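Local coordinates for cellulose-binding protein (Saccharophagus degradans, PDB 2YHG), which probably acts in carbohydrate metabolism, this piece carrying the nucleoside hydrolase-like domain and the C-terminal domain of a larger protein thought to bind polysaccharide, at residues 29-34 against 55-60; 81-86 against 105-110; 136-141 against 174-179; 181-186 against 205-210. One frame throughout, in Å; residues are numbered along the deposited sequence.

Overall arrangement
All four contacts lie in the nucleoside hydrolase-like part of the chain and follow one another in series. Contacts 1 and 4 pair neighbouring strands of a single parallel six-stranded sheet, 30-35 with 58-64 and 180-185 with the outermost strand 203-207; their centres are about 16 Å apart. Contacts 2 and 3 pack helices of the surrounding layers, with centres about 25 Å from each other. Contact 2 touches contact 1 through the Tyr105 hydroxyl at the Leu59 carbonyl, and contact 3 touches it through Ala137, whose carbonyl meets Arg30. Segment 174-179 runs almost directly into 181-186, so contact 3 leads into contact 4. Together they trace the alternating alpha/beta build, whose strands 30-35, 146-150 and 180-185 lead toward a calcium site.

Contact 1: 29-34 against 55-60; sequences YRVIHT and NEYDLE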
loop_
_atom_site.group_PDB
_atom_site.type_symbol
_atom_site.label_atom_id
_atom_site.label_comp_id
_atom_site.label_asym_id
_atom_site.label_seq_id
_atom_site.Cartn_x
_atom_site.Cartn_y
_atom_site.Cartn_z
ATOM N N TYR A 29 2.043 6.366 6.384
ATOM C CA TYR A 29 3.068 5.346 6.387
ATOM C C TYR A 29 4.232 5.753 5.481
ATOM O O TYR A 29 4.077 6.482 4.507
ATOM C CB TYR A 29 2.452 3.991 5.941
ATOM C CG TYR A 29 1.354 3.503 6.887
ATOM C CD1 TYR A 29 1.571 3.301 8.240
ATOM C CD2 TYR A 29 0.079 3.295 6.423
ATOM C CE1 TYR A 29 0.519 2.882 9.082
ATOM C CE2 TYR A 29 -0.933 2.858 7.219
ATOM C CZ TYR A 29 -0.716 2.632 8.547
ATOM O OH TYR A 29 -1.773 2.179 9.343
ATOM N N ARG A 30 5.398 5.197 5.805
ATOM C CA ARG A 30 6.637 5.450 5.079
ATOM C C ARG A 30 6.822 4.360 4.043
ATOM O O ARG A 30 6.840 3.176 4.394
ATOM C CB ARG A 30 7.807 5.426 6.050
ATOM C CG ARG A 30 7.719 6.453 7.195
ATOM C CD ARG A 30 8.842 6.280 8.187
ATOM N NE ARG A 30 10.135 6.525 7.561
ATOM C CZ ARG A 30 11.295 6.140 8.076
ATOM N NH1 ARG A 30 11.323 5.406 9.200
ATOM N NH2 ARG A 30 12.412 6.455 7.472
ATOM N N VAL A 31 7.074 4.756 2.808
ATOM C CA VAL A 31 7.172 3.782 1.722
ATOM C C VAL A 31 8.276 4.176 0.752
ATOM O O VAL A 31 8.419 5.352 0.381
ATOM C CB VAL A 31 5.834 3.641 0.966
ATOM C CG1 VAL A 31 5.925 2.495 -0.066
ATOM C CG2 VAL A 31 4.680 3.381 1.896
ATOM N N ILE A 32 9.040 3.169 0.306
ATOM C CA ILE A 32 10.031 3.286 -0.721
ATOM C C ILE A 32 9.647 2.251 -1.786
ATOM O O ILE A 32 9.481 1.076 -1.462
ATOM C CB ILE A 32 11.419 2.949 -0.153
ATOM C CG1 ILE A 32 11.847 4.014 0.859
ATOM C CG2 ILE A 32 12.439 2.750 -1.268
ATOM C CD1 ILE A 32 13.038 3.602 1.703
ATOM N N HIS A 33 9.604 2.667 -3.049
ATOM C CA HIS A 33 9.317 1.757 -4.150
ATOM C C HIS A 33 10.562 1.487 -4.944
ATOM O O HIS A 33 11.322 2.394 -5.278
ATOM C CB HIS A 33 8.255 2.314 -5.062
ATOM C CG HIS A 33 6.967 2.518 -4.379
ATOM N ND1 HIS A 33 6.330 1.486 -3.726
ATOM C CD2 HIS A 33 6.178 3.616 -4.267
ATOM C CE1 HIS A 33 5.189 1.963 -3.254
ATOM N NE2 HIS A 33 5.077 3.251 -3.547
ATOM N N THR A 34 10.746 0.216 -5.305
ATOM C CA THR A 34 11.727 -0.168 -6.311
ATOM C C THR A 34 10.977 -0.743 -7.496
ATOM O O THR A 34 9.994 -1.472 -7.315
ATOM C CB THR A 34 12.802 -1.139 -5.760
ATOM O OG1 THR A 34 12.341 -2.516 -5.713
ATOM C CG2 THR A 34 13.296 -0.736 -4.375
ATOM N N ASN A 55 -0.055 12.566 -1.216
ATOM C CA ASN A 55 -0.373 13.293 0.003
ATOM C C ASN A 55 -0.739 12.367 1.172
ATOM O O ASN A 55 -0.701 12.790 2.327
ATOM C CB ASN A 55 -1.550 14.253 -0.239
ATOM C CG ASN A 55 -2.847 13.499 -0.434
ATOM O OD1 ASN A 55 -2.978 12.744 -1.406
ATOM N ND2 ASN A 55 -3.795 13.659 0.495
ATOM N N GLU A 56 -1.109 11.122 0.888
ATOM C CA GLU A 56 -1.525 10.167 1.908
ATOM C C GLU A 56 -0.369 9.372 2.492
ATOM O O GLU A 56 -0.618 8.579 3.410
ATOM C CB GLU A 56 -2.537 9.147 1.319
ATOM C CG GLU A 56 -3.742 9.771 0.651
ATOM C CD GLU A 56 -4.654 10.575 1.561
ATOM O OE1 GLU A 56 -4.607 10.416 2.818
ATOM O OE2 GLU A 56 -5.542 11.273 0.998
ATOM N N TYR A 57 0.843 9.583 1.994
ATOM C CA TYR A 57 2.016 8.776 2.322
ATOM C C TYR A 57 3.163 9.687 2.716
ATOM O O TYR A 57 3.167 10.871 2.349
ATOM C CB TYR A 57 2.502 7.991 1.078
ATOM C CG TYR A 57 1.503 6.999 0.539
ATOM C CD1 TYR A 57 0.415 7.396 -0.195
ATOM C CD2 TYR A 57 1.657 5.644 0.780
ATOM C CE1 TYR A 57 -0.465 6.492 -0.728
ATOM C CE2 TYR A 57 0.787 4.715 0.232
ATOM C CZ TYR A 57 -0.268 5.132 -0.531
ATOM O OH TYR A 57 -1.149 4.266 -1.124
ATOM N N ASP A 58 4.203 9.090 3.282
ATOM C CA ASP A 58 5.534 9.648 3.264
ATOM C C ASP A 58 6.383 8.814 2.323
ATOM O O ASP A 58 7.012 7.816 2.722
ATOM C CB ASP A 58 6.127 9.721 4.659
ATOM C CG ASP A 58 5.601 10.937 5.423
ATOM O OD1 ASP A 58 5.597 12.055 4.861
ATOM O OD2 ASP A 58 5.171 10.782 6.583
ATOM N N LEU A 59 6.349 9.193 1.055
ATOM C CA LEU A 59 7.151 8.505 0.047
ATOM C C LEU A 59 8.609 8.927 0.250
ATOM O O LEU A 59 8.909 10.110 0.241
ATOM C CB LEU A 59 6.600 8.837 -1.350
ATOM C CG LEU A 59 7.234 8.272 -2.624
ATOM C CD1 LEU A 59 7.226 6.784 -2.649
ATOM C CD2 LEU A 59 6.550 8.840 -3.849
ATOM N N GLU A 60 9.498 7.951 0.328
ATOM C CA GLU A 60 10.898 8.207 0.644
ATOM C C GLU A 60 11.875 7.688 -0.407
ATOM O O GLU A 60 13.059 7.932 -0.329
ATOM C CB GLU A 60 11.258 7.662 2.034
ATOM C CG GLU A 60 10.525 8.399 3.109
ATOM C CD GLU A 60 10.869 7.993 4.531
ATOM O OE1 GLU A 60 11.944 7.432 4.757
ATOM O OE2 GLU A 60 10.099 8.370 5.476
HETATM O O HOH W 1 0.144 6.125 4.302
#
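Glu60, Val31 and Arg30 bury the most surface where strand 30-34 runs parallel to strand 58-60. Arg30 grips the Glu60 carboxylate side-on with two nitrogens: NE reaches OE2 at 2.8 Å and NH2 reaches OE1 at 2.9 Å, the latter on the syn lone pair. Both oxygens lie close to the guanidinium plane, yet the two flat groups are turned 36° apart, so NE meets OE2 well out of the carboxylate plane. A bend at chi3 (63°) turns the guanidinium toward Glu60, whose chain stays extended beyond CG. The long side chains suit this place: their charges can pair over one side of the sheet. NH2 also donates to the Ala137 carbonyl.

Val31 bonds through N to Asp58 O (3.1 Å) and through O to Glu60 N (2.8 Å), the residues before and after its partner Leu59, as in a parallel sheet. Its beta-branched side chain suits an extended strand, and in the conformer given CG2 touches the edge of the Tyr57 ring. On the same face one conformer of Leu59 rests CD1 near His33 CD2, while the imidazole is fixed by Gln50 and Thr149.

The pair belongs to a beta-alpha-beta unit connected through helix 42-52. Strand 146-150 lies next to 30-34 on the side away from 58-64, and helix 129-139 covers Ile32 and Glu60.

Contact 2: 81-86 against 105-110; sequences RILNAY and YLDSIN
This is an apolar helix-to-helix contact, Leu83 and Tyr86 of helix 77-93 meeting Leu106 near the end of helix 103-108, among the helices around the parallel sheet, where helix 103-108 leads into the outermost strand 110-112. Leu83 contributes most. Its two methyls divide the work: CD2 packs on Leu106 CD1 at 3.8 Å, whereas CD1 reaches toward Asp107 in the last turn of the helix and Asn110 at the start of the strand, coming to 3.8 Å from Asn110 ND2. Leucine suits this place because its forked end can fill two neighbouring positions at once.

Leu106 CD1 also lies over one face of the Tyr86 ring in a CH-pi contact, 3.8 Å from the centroid and shifted toward the rim near CE2. The side chains cross at about a right angle. Tyr86 CG stands anti to the backbone N (chi1 179°), which carries the ring out toward Leu106, and its hydroxyl is tied to the Pro101 carbonyl. Asn110 lays its CB and amide against Leu83 while ND2 bonds to Asp80, a polar link from the strand start to helix 77-93.

Ile82 and Leu106 both meet Leu51, so the two helices pack together beside helix 42-52 in an alpha/beta fold built on a parallel sheet.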
loop_
_atom_site.group_PDB
_atom_site.type_symbol
_atom_site.label_atom_id
_atom_site.label_comp_id
_atom_site.label_asym_id
_atom_site.label_seq_id
_atom_site.Cartn_x
_atom_site.Cartn_y
_atom_site.Cartn_z
ATOM N N ARG A 81 10.455 11.462 -16.686
ATOM C CA ARG A 81 9.356 11.916 -17.520
ATOM C C ARG A 81 8.067 12.054 -16.712
ATOM O O ARG A 81 7.322 13.034 -16.830
ATOM C CB ARG A 81 9.191 10.922 -18.680
ATOM C CG ARG A 81 8.095 11.226 -19.669
ATOM C CD ARG A 81 8.355 10.527 -20.998
ATOM N NE ARG A 81 7.194 10.609 -21.858
ATOM C CZ ARG A 81 6.130 9.844 -21.720
ATOM N NH1 ARG A 81 6.109 8.882 -20.804
ATOM N NH2 ARG A 81 5.086 10.047 -22.512
ATOM N N ILE A 82 7.792 11.080 -15.860
ATOM C CA ILE A 82 6.606 11.100 -15.039
ATOM C C ILE A 82 6.702 12.228 -13.991
ATOM O O ILE A 82 5.704 12.914 -13.763
ATOM C CB ILE A 82 6.348 9.721 -14.417
ATOM C CG1 ILE A 82 5.935 8.716 -15.501
ATOM C CG2 ILE A 82 5.306 9.813 -13.316
ATOM C CD1 ILE A 82 6.020 7.282 -15.116
ATOM N N LEU A 83 7.861 12.432 -13.388
ATOM C CA LEU A 83 8.036 13.524 -12.436
ATOM C C LEU A 83 7.955 14.894 -13.089
ATOM O O LEU A 83 7.477 15.836 -12.460
ATOM C CB LEU A 83 9.325 13.361 -11.651
ATOM C CG LEU A 83 9.366 12.205 -10.648
ATOM C CD1 LEU A 83 10.687 12.230 -9.892
ATOM C CD2 LEU A 83 8.203 12.258 -9.686
ATOM N N ASN A 84 8.320 15.008 -14.367
ATOM C CA ASN A 84 8.116 16.281 -15.071
ATOM C C ASN A 84 6.629 16.564 -15.190
ATOM O O ASN A 84 6.180 17.690 -14.971
ATOM C CB ASN A 84 8.787 16.218 -16.441
ATOM C CG ASN A 84 8.667 17.484 -17.202
ATOM O OD1 ASN A 84 9.075 18.548 -16.739
ATOM N ND2 ASN A 84 8.039 17.403 -18.359
ATOM N N ALA A 85 5.831 15.550 -15.508
ATOM C CA ALA A 85 4.373 15.691 -15.527
ATOM C C ALA A 85 3.833 16.037 -14.146
ATOM O O ALA A 85 2.954 16.900 -14.003
ATOM C CB ALA A 85 3.703 14.427 -16.062
ATOM N N TYR A 86 4.357 15.387 -13.108
ATOM C CA TYR A 86 3.935 15.714 -11.752
ATOM C C TYR A 86 4.180 17.187 -11.435
ATOM O O TYR A 86 3.316 17.838 -10.835
ATOM C CB TYR A 86 4.634 14.831 -10.728
ATOM C CG TYR A 86 4.256 15.154 -9.300
ATOM C CD1 TYR A 86 3.108 14.641 -8.736
ATOM C CD2 TYR A 86 5.072 15.956 -8.508
ATOM C CE1 TYR A 86 2.781 14.901 -7.403
ATOM C CE2 TYR A 86 4.736 16.257 -7.180
ATOM C CZ TYR A 86 3.603 15.695 -6.636
ATOM O OH TYR A 86 3.291 15.889 -5.320
ATOM N N TYR A 105 11.532 17.688 -3.957
ATOM C CA TYR A 105 11.757 16.562 -3.071
ATOM C C TYR A 105 11.714 15.232 -3.838
ATOM O O TYR A 105 12.579 14.375 -3.667
ATOM C CB TYR A 105 10.763 16.561 -1.927
ATOM C CG TYR A 105 10.862 15.304 -1.106
ATOM C CD1 TYR A 105 11.956 15.055 -0.308
ATOM C CD2 TYR A 105 9.907 14.310 -1.245
ATOM C CE1 TYR A 105 12.066 13.849 0.376
ATOM C CE2 TYR A 105 9.996 13.109 -0.554
ATOM C CZ TYR A 105 11.082 12.874 0.225
ATOM O OH TYR A 105 11.158 11.700 0.938
ATOM N N LEU A 106 10.724 15.071 -4.702
ATOM C CA LEU A 106 10.623 13.829 -5.464
ATOM C C LEU A 106 11.816 13.636 -6.371
ATOM O O LEU A 106 12.334 12.531 -6.478
ATOM C CB LEU A 106 9.347 13.774 -6.279
ATOM C CG LEU A 106 8.070 13.673 -5.464
ATOM C CD1 LEU A 106 6.877 13.558 -6.398
ATOM C CD2 LEU A 106 8.068 12.531 -4.462
ATOM N N ASP A 107 12.304 14.714 -6.976
ATOM C CA ASP A 107 13.498 14.612 -7.782
ATOM C C ASP A 107 14.660 14.066 -6.940
ATOM O O ASP A 107 15.477 13.276 -7.430
ATOM C CB ASP A 107 13.900 15.979 -8.334
ATOM C CG ASP A 107 12.920 16.551 -9.351
ATOM O OD1 ASP A 107 12.111 15.799 -9.929
ATOM O OD2 ASP A 107 12.930 17.806 -9.515
ATOM N N SER A 108 14.759 14.503 -5.679
ATOM C CA SER A 108 15.864 14.110 -4.828
ATOM C C SER A 108 15.881 12.632 -4.434
ATOM O O SER A 108 16.903 12.128 -4.040
ATOM C CB SER A 108 15.908 14.980 -3.568
ATOM O OG SER A 108 14.994 14.579 -2.581
ATOM N N ILE A 109 14.728 11.979 -4.529
ATOM C CA ILE A 109 14.575 10.569 -4.154
ATOM C C ILE A 109 14.341 9.660 -5.377
ATOM O O ILE A 109 14.065 8.473 -5.214
ATOM C CB ILE A 109 13.488 10.369 -3.086
ATOM C CG1 ILE A 109 12.112 10.808 -3.579
ATOM C CG2 ILE A 109 13.880 11.092 -1.811
ATOM C CD1 ILE A 109 10.937 10.246 -2.781
ATOM N N ASN A 110 14.557 10.215 -6.567
ATOM C CA ASN A 110 14.503 9.514 -7.843
ATOM C C ASN A 110 15.909 9.067 -8.167
ATOM O O ASN A 110 16.725 9.860 -8.684
ATOM C CB ASN A 110 13.959 10.502 -8.881
ATOM C CG ASN A 110 14.105 10.025 -10.304
ATOM O OD1 ASN A 110 14.368 8.846 -10.561
ATOM N ND2 ASN A 110 13.960 10.952 -11.250
#

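Contact 3: 136-141 against 174-179; sequences AAVDKD and DAFISK
In this alpha/beta fold the C-terminal ends of helices 129-139 and 170-178 meet beside the parallel sheet, where Val138 presses onto Phe176. Val138 CG1 sits over one face of the ring in a CH-pi contact, 3.6 Å from the centroid and 20° off the ring normal, while CB and CG2 follow the rim around CE1 and CZ. Phe176 CG is anti to the backbone N (chi1 -173°), and this swings the ring out to where the valine can cover it. A compact branched residue suits a flat ring, offering several carbons to it at once. Val161 and Val164 of helix 155-167 also touch the phenyl group.

The other side is polar and hydrated. Asp139 OD1 lies at the ring edge, 3.6 Å from Phe176 CD1, where the partly positive ring hydrogens would probably favour it; OD2 is taken up by a salt bridge with Arg168. Lys179 lays its aliphatic part along Val138, a role its long chain suits, before bending at chi3 toward the helix end. Its NZ stays 4.9 Å from Asp139 OD1, with water 2 bridging them, and water 3 links NZ to Lys140 O. The direct polar contact to the helix end is a weak hydrogen bond, Lys179 NZ to Val138 O at 3.3 Å.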
loop_
_atom_site.group_PDB
_atom_site.type_symbol
_atom_site.label_atom_id
_atom_site.label_comp_id
_atom_site.label_asym_id
_atom_site.label_seq_id
_atom_site.Cartn_x
_atom_site.Cartn_y
_atom_site.Cartn_z
ATOM N N ALA A 136 19.624 4.332 4.747
ATOM C CA ALA A 136 19.473 5.596 5.454
ATOM C C ALA A 136 18.070 5.772 5.996
ATOM O O ALA A 136 17.863 6.282 7.106
ATOM C CB ALA A 136 19.849 6.756 4.561
ATOM N N ALA A 137 17.073 5.326 5.242
ATOM C CA ALA A 137 15.682 5.447 5.696
ATOM C C ALA A 137 15.417 4.560 6.890
ATOM O O ALA A 137 14.797 4.986 7.876
ATOM C CB ALA A 137 14.735 5.093 4.556
ATOM N N VAL A 138 15.876 3.323 6.852
ATOM C CA VAL A 138 15.673 2.411 7.966
ATOM C C VAL A 138 16.400 2.905 9.201
ATOM O O VAL A 138 15.887 2.791 10.317
ATOM C CB VAL A 138 16.076 0.985 7.600
ATOM C CG1 VAL A 138 15.968 0.067 8.822
ATOM C CG2 VAL A 138 15.201 0.464 6.434
ATOM N N ASP A 139 17.576 3.506 9.026
ATOM C CA ASP A 139 18.350 4.008 10.136
ATOM C C ASP A 139 17.731 5.252 10.771
ATOM O O ASP A 139 18.067 5.591 11.892
ATOM C CB ASP A 139 19.772 4.329 9.693
ATOM C CG ASP A 139 20.649 3.113 9.463
ATOM O OD1 ASP A 139 20.311 2.016 9.902
ATOM O OD2 ASP A 139 21.752 3.340 8.916
ATOM N N LYS A 140 16.926 6.014 10.037
ATOM C CA LYS A 140 16.435 7.312 10.486
ATOM C C LYS A 140 15.701 7.168 11.816
ATOM O O LYS A 140 14.962 6.205 12.040
ATOM C CB LYS A 140 15.520 7.904 9.418
ATOM C CG LYS A 140 15.135 9.337 9.577
ATOM C CD LYS A 140 14.299 9.837 8.402
ATOM C CE LYS A 140 13.933 11.290 8.509
ATOM N NZ LYS A 140 12.991 11.689 7.447
ATOM N N ASP A 141 15.783 8.229 12.610
ATOM C CA ASP A 141 15.148 8.300 13.927
ATOM C C ASP A 141 13.686 8.683 13.814
ATOM O O ASP A 141 13.190 9.537 14.536
ATOM C CB ASP A 141 15.897 9.260 14.874
ATOM C CG ASP A 141 15.731 10.698 14.477
ATOM O OD1 ASP A 141 15.525 10.979 13.273
ATOM O OD2 ASP A 141 15.823 11.561 15.382
ATOM N N ASP A 174 19.621 -7.034 13.595
ATOM C CA ASP A 174 18.282 -7.375 14.034
ATOM C C ASP A 174 17.434 -6.131 14.178
ATOM O O ASP A 174 16.240 -6.129 13.864
ATOM C CB ASP A 174 18.331 -8.150 15.357
ATOM C CG ASP A 174 18.877 -9.561 15.194
ATOM O OD1 ASP A 174 18.717 -10.172 14.127
ATOM O OD2 ASP A 174 19.415 -10.102 16.197
ATOM N N ALA A 175 18.029 -5.064 14.687
ATOM C CA ALA A 175 17.281 -3.821 14.838
ATOM C C ALA A 175 16.856 -3.250 13.483
ATOM O O ALA A 175 15.737 -2.790 13.322
ATOM C CB ALA A 175 18.119 -2.786 15.609
ATOM N N PHE A 176 17.765 -3.291 12.524
ATOM C CA PHE A 176 17.519 -2.855 11.153
ATOM C C PHE A 176 16.315 -3.630 10.577
ATOM O O PHE A 176 15.327 -3.038 10.114
ATOM C CB PHE A 176 18.778 -3.064 10.316
ATOM C CG PHE A 176 18.705 -2.502 8.925
ATOM C CD1 PHE A 176 19.098 -1.199 8.673
ATOM C CD2 PHE A 176 18.224 -3.285 7.883
ATOM C CE1 PHE A 176 19.048 -0.682 7.407
ATOM C CE2 PHE A 176 18.156 -2.753 6.600
ATOM C CZ PHE A 176 18.542 -1.446 6.371
ATOM N N ILE A 177 16.364 -4.946 10.665
ATOM C CA ILE A 177 15.294 -5.805 10.151
ATOM C C ILE A 177 13.967 -5.507 10.803
ATOM O O ILE A 177 12.927 -5.513 10.152
ATOM C CB ILE A 177 15.684 -7.289 10.282
ATOM C CG1 ILE A 177 16.854 -7.641 9.368
ATOM C CG2 ILE A 177 14.467 -8.197 10.089
ATOM C CD1 ILE A 177 16.522 -7.659 7.851
ATOM N N SER A 178 13.993 -5.202 12.098
ATOM C CA SER A 178 12.760 -4.965 12.819
ATOM C C SER A 178 11.999 -3.732 12.348
ATOM O O SER A 178 10.793 -3.621 12.571
ATOM C CB SER A 178 13.030 -4.846 14.318
ATOM O OG SER A 178 13.580 -3.601 14.688
ATOM N N LYS A 179 12.716 -2.796 11.716
ATOM C CA LYS A 179 12.133 -1.556 11.263
ATOM C C LYS A 179 11.736 -1.552 9.778
ATOM O O LYS A 179 11.166 -0.592 9.311
ATOM C CB LYS A 179 13.117 -0.428 11.509
ATOM C CG LYS A 179 13.347 -0.171 12.975
ATOM C CD LYS A 179 14.347 0.905 13.264
ATOM C CE LYS A 179 15.714 0.530 12.743
ATOM N NZ LYS A 179 16.771 1.467 13.215
HETATM O O HOH W 2 18.960 0.552 11.824
HETATM O O HOH W 3 15.869 4.098 13.802
#

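Contact 4: 181-186 against 205-210; sequences RVYDIL and IRARSV
Asp184 and Arg206 lie side by side and point the same way from neighbouring parallel strands. Both side chains leave with CG anti to the backbone N (chi1 164° for the aspartate), and the arginine then bends at chi3 to bring its guanidinium back to the carboxylate. Arg206 NE meets Asp184 OD2 at 2.8 Å, the oxygen lying in the guanidinium plane but approached from above the carboxylate plane, since the two groups stand 88° apart. NH2 adds a weak bond to OD2, which Tyr204 OH also binds; Asp288 pairs with Arg206 NH1. Opposite charges suit this buried place because each balances the other.

On the opposite face Ile205 CG2 makes a CH-pi contact over the Tyr183 ring centre, 4.1 Å away. Ala207 CB, small enough for close quarters, comes to 3.4 Å from Tyr183 OH, which bonds to the Gly268 carbonyl. Leu186 has left the strand with positive phi (72°), yet its N donates to Ala207 O at 2.8 Å; its fork splits, CD1 to Val210 and CD2 to Arg208.

Helix 190-198 links the strands as a beta-alpha-beta unit. Strand 146-150 lies on the side away from 203-207, helix 246-249 covers Tyr183 and Ile185, which also touches the calcium ligand Asp244, and strand 295-298 meets Ile205 and Arg206.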
loop_
_atom_site.group_PDB
_atom_site.type_symbol
_atom_site.label_atom_id
_atom_site.label_comp_id
_atom_site.label_asym_id
_atom_site.label_seq_id
_atom_site.Cartn_x
_atom_site.Cartn_y
_atom_site.Cartn_z
ATOM N N ARG A 181 9.829 -3.529 6.330
ATOM C CA ARG A 181 8.832 -4.472 5.840
ATOM C C ARG A 181 8.980 -4.520 4.334
ATOM O O ARG A 181 9.331 -3.499 3.729
ATOM C CB ARG A 181 7.402 -4.112 6.174
ATOM C CG ARG A 181 7.025 -4.237 7.650
ATOM C CD ARG A 181 7.122 -2.880 8.293
ATOM N NE ARG A 181 6.649 -2.946 9.710
ATOM C CZ ARG A 181 7.418 -3.261 10.748
ATOM N NH1 ARG A 181 8.689 -3.558 10.602
ATOM N NH2 ARG A 181 6.931 -3.090 11.958
ATOM N N VAL A 182 8.734 -5.680 3.741
ATOM C CA VAL A 182 8.814 -5.820 2.297
ATOM C C VAL A 182 7.466 -6.243 1.740
ATOM O O VAL A 182 6.846 -7.195 2.225
ATOM C CB VAL A 182 9.904 -6.847 1.894
ATOM C CG1 VAL A 182 9.910 -7.092 0.379
ATOM C CG2 VAL A 182 11.287 -6.362 2.360
ATOM N N TYR A 183 7.056 -5.552 0.664
ATOM C CA TYR A 183 5.890 -5.962 -0.135
ATOM C C TYR A 183 6.416 -6.243 -1.540
ATOM O O TYR A 183 6.790 -5.333 -2.267
ATOM C CB TYR A 183 4.803 -4.868 -0.140
ATOM C CG TYR A 183 3.458 -5.338 -0.627
ATOM C CD1 TYR A 183 3.276 -5.809 -1.921
ATOM C CD2 TYR A 183 2.341 -5.280 0.181
ATOM C CE1 TYR A 183 2.025 -6.169 -2.374
ATOM C CE2 TYR A 183 1.064 -5.659 -0.274
ATOM C CZ TYR A 183 0.926 -6.105 -1.566
ATOM O OH TYR A 183 -0.290 -6.471 -2.111
ATOM N N ASP A 184 6.469 -7.536 -1.865
ATOM C CA ASP A 184 6.995 -8.063 -3.129
ATOM C C ASP A 184 5.810 -8.437 -4.008
ATOM O O ASP A 184 4.997 -9.270 -3.628
ATOM C CB ASP A 184 7.851 -9.282 -2.781
ATOM C CG ASP A 184 8.185 -10.213 -3.922
ATOM O OD1 ASP A 184 7.940 -9.856 -5.090
ATOM O OD2 ASP A 184 8.730 -11.320 -3.607
ATOM N N ILE A 185 5.707 -7.833 -5.191
ATOM C CA ILE A 185 4.693 -8.234 -6.160
ATOM C C ILE A 185 5.193 -9.451 -6.944
ATOM O O ILE A 185 6.126 -9.346 -7.740
ATOM C CB ILE A 185 4.349 -7.090 -7.127
ATOM C CG1 ILE A 185 3.720 -5.908 -6.364
ATOM C CG2 ILE A 185 3.429 -7.627 -8.243
ATOM C CD1 ILE A 185 2.242 -6.093 -6.041
ATOM N N LEU A 186 4.562 -10.589 -6.676
ATOM C CA LEU A 186 4.642 -11.813 -7.468
ATOM C C LEU A 186 5.943 -12.586 -7.406
ATOM O O LEU A 186 5.947 -13.764 -7.794
ATOM C CB LEU A 186 4.249 -11.583 -8.928
ATOM C CG LEU A 186 2.751 -11.400 -9.137
ATOM C CD1 LEU A 186 2.452 -10.604 -10.415
ATOM C CD2 LEU A 186 2.074 -12.764 -9.218
ATOM N N ILE A 205 5.828 -9.943 2.477
ATOM C CA ILE A 205 4.672 -10.337 1.688
ATOM C C ILE A 205 5.096 -10.592 0.259
ATOM O O ILE A 205 5.771 -9.750 -0.340
ATOM C CB ILE A 205 3.618 -9.179 1.674
ATOM C CG1 ILE A 205 3.045 -8.938 3.065
ATOM C CG2 ILE A 205 2.535 -9.456 0.635
ATOM C CD1 ILE A 205 2.292 -7.643 3.188
ATOM N N ARG A 206 4.738 -11.749 -0.305
ATOM C CA ARG A 206 4.804 -11.993 -1.747
ATOM C C ARG A 206 3.369 -12.104 -2.235
ATOM O O ARG A 206 2.733 -13.149 -2.077
ATOM C CB ARG A 206 5.652 -13.209 -2.127
ATOM C CG ARG A 206 5.720 -13.480 -3.605
ATOM C CD ARG A 206 6.737 -14.539 -4.015
ATOM N NE ARG A 206 8.088 -14.009 -3.963
ATOM C CZ ARG A 206 9.182 -14.704 -4.259
ATOM N NH1 ARG A 206 9.130 -16.016 -4.424
ATOM N NH2 ARG A 206 10.352 -14.082 -4.387
ATOM N N ALA A 207 2.845 -11.007 -2.753
ATOM C CA ALA A 207 1.458 -10.936 -3.183
ATOM C C ALA A 207 1.315 -11.502 -4.576
ATOM O O ALA A 207 2.086 -11.143 -5.479
ATOM C CB ALA A 207 0.979 -9.498 -3.165
ATOM N N ARG A 208 0.327 -12.348 -4.777
ATOM C CA ARG A 208 0.126 -12.962 -6.076
ATOM C C ARG A 208 -1.237 -12.732 -6.676
ATOM O O ARG A 208 -1.415 -12.879 -7.895
ATOM C CB ARG A 208 0.397 -14.443 -5.996
ATOM C CG ARG A 208 1.795 -14.784 -5.513
ATOM C CD ARG A 208 1.978 -16.313 -5.444
ATOM N NE ARG A 208 1.162 -16.863 -4.376
ATOM C CZ ARG A 208 0.771 -18.138 -4.340
ATOM N NH1 ARG A 208 1.177 -19.007 -5.272
ATOM N NH2 ARG A 208 -0.086 -18.520 -3.406
ATOM N N SER A 209 -2.223 -12.376 -5.867
ATOM C CA SER A 209 -3.588 -12.256 -6.367
ATOM C C SER A 209 -3.903 -10.800 -6.688
ATOM O O SER A 209 -4.762 -10.156 -6.044
ATOM C CB SER A 209 -4.598 -12.834 -5.371
ATOM O OG SER A 209 -4.478 -14.239 -5.233
ATOM N N VAL A 210 -3.194 -10.282 -7.678
ATOM C CA VAL A 210 -3.109 -8.855 -7.944
ATOM C C VAL A 210 -3.818 -8.453 -9.239
ATOM O O VAL A 210 -3.633 -7.330 -9.715
ATOM C CB VAL A 210 -1.638 -8.360 -7.954
ATOM C CG1 VAL A 210 -1.040 -8.545 -6.565
ATOM C CG2 VAL A 210 -0.822 -9.059 -9.049
#